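Local coordinates for putative oxidoreductase (Bacteroides fragilis NCTC 9343, PDB 3EOF) that binds flavin mononucleotide and probably acts as an NADPH-dependent oxidoreductase of the nitroreductase family, at the interface of chains A and B. Coordinates in Å, arbitrary orientation; residue numbers count along the deposited sequence, not the author numbering. Chains: chain A/B, Putative oxidoreductase.

The interface of chains A and B. Residues chain A 181-183; chain B 47, 145-146.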
# COMPACT_ATOMS: atom_id res chain seq x y z
N GLU A 181 18.68 -1.91 -12.38
CA GLU A 181 19.45 -2.97 -11.71
C GLU A 181 19.90 -2.69 -10.28
O GLU A 181 19.86 -3.58 -9.44
CB GLU A 181 20.63 -3.46 -12.56
CG GLU A 181 20.24 -3.92 -13.98
CD GLU A 181 19.33 -5.16 -14.03
OE1 GLU A 181 19.15 -5.87 -13.03
OE2 GLU A 181 18.80 -5.43 -15.14
N SER A 182 20.32 -1.47 -10.02
CA SER A 182 20.73 -1.02 -8.69
C SER A 182 20.35 0.43 -8.53
O SER A 182 20.14 1.15 -9.49
CB SER A 182 22.26 -1.16 -8.49
OG SER A 182 22.95 -0.37 -9.45
N TYR A 183 20.31 0.87 -7.29
CA TYR A 183 19.95 2.24 -6.99
C TYR A 183 21.08 3.15 -7.43
O TYR A 183 22.23 2.96 -7.06
CB TYR A 183 19.73 2.39 -5.50
CG TYR A 183 19.03 3.65 -5.06
CD1 TYR A 183 19.75 4.80 -4.77
CD2 TYR A 183 17.66 3.67 -4.86
CE1 TYR A 183 19.14 5.93 -4.31
CE2 TYR A 183 17.03 4.82 -4.41
CZ TYR A 183 17.77 5.94 -4.12
OH TYR A 183 17.15 7.09 -3.65
N VAL B 47 13.40 -0.21 -8.61
CA VAL B 47 14.59 -0.77 -9.21
C VAL B 47 14.08 -1.82 -10.19
O VAL B 47 13.30 -2.66 -9.82
CB VAL B 47 15.53 -1.39 -8.18
CG1 VAL B 47 16.81 -1.86 -8.83
CG2 VAL B 47 15.82 -0.39 -7.07
N LEU B 145 20.71 -4.67 -4.35
CA LEU B 145 20.37 -3.48 -5.12
C LEU B 145 21.04 -2.19 -4.65
O LEU B 145 20.76 -1.13 -5.19
CB LEU B 145 18.83 -3.30 -5.13
CG LEU B 145 18.02 -4.55 -5.54
CD1 LEU B 145 16.51 -4.30 -5.53
CD2 LEU B 145 18.43 -5.12 -6.90
N HIS B 146 21.93 -2.28 -3.67
CA HIS B 146 22.69 -1.12 -3.19
C HIS B 146 21.77 0.04 -2.80
O HIS B 146 21.96 1.17 -3.22
CB HIS B 146 23.71 -0.67 -4.26
CG HIS B 146 24.59 -1.79 -4.73
ND1 HIS B 146 24.36 -2.48 -5.90
CD2 HIS B 146 25.68 -2.36 -4.17
CE1 HIS B 146 25.26 -3.43 -6.05
NE2 HIS B 146 26.07 -3.38 -5.01
O HOH W 1 23.40 3.20 -4.54
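A:Tyr183 and B:Leu145 meet through their backbones. The amide N of A:Tyr183 donates a hydrogen bond of 2.9 Å to the carbonyl O of B:Leu145. The bond is close to linear (172° at the hydrogen). B:Leu145 is the last residue of helix 138-145, so the loop of chain A that follows strand 178-180 docks on a helix end of chain B.

The tight part lies around the backbone of A:Glu181 and A:Ser182. B:Leu145 touches it with one branch: the methyl CD2 lies 3.3 Å from the carbonyl O of A:Glu181. B:Val47, on strand 44-49, presses in with CG1, 3.5 Å from the carbonyl C of A:Glu181. CG1 stands anti to its own backbone N (chi1 -175°), which turns this methyl towards chain A. The same methyl lies 4.0 Å from CA of A:Ser182. That CA is also 3.5 Å from the carbonyl O of B:Leu145. A:Glu181 meets chain B here through its backbone carbonyl.

The other side is looser and wetter. Water 1 bridges the carbonyl O atoms of A:Tyr183 and B:His146, at 2.8 Å from each. CB of A:Tyr183 lies 3.4 Å from the carbonyl O of B:His146. The nitroreductase family commonly forms dimers that share the flavin site, and this two-fold interface is probably of that kind. The imidazole of B:His146 reaches A:Ser182 through its ring nitrogen, with ND1 3.6 Å from CB of the serine.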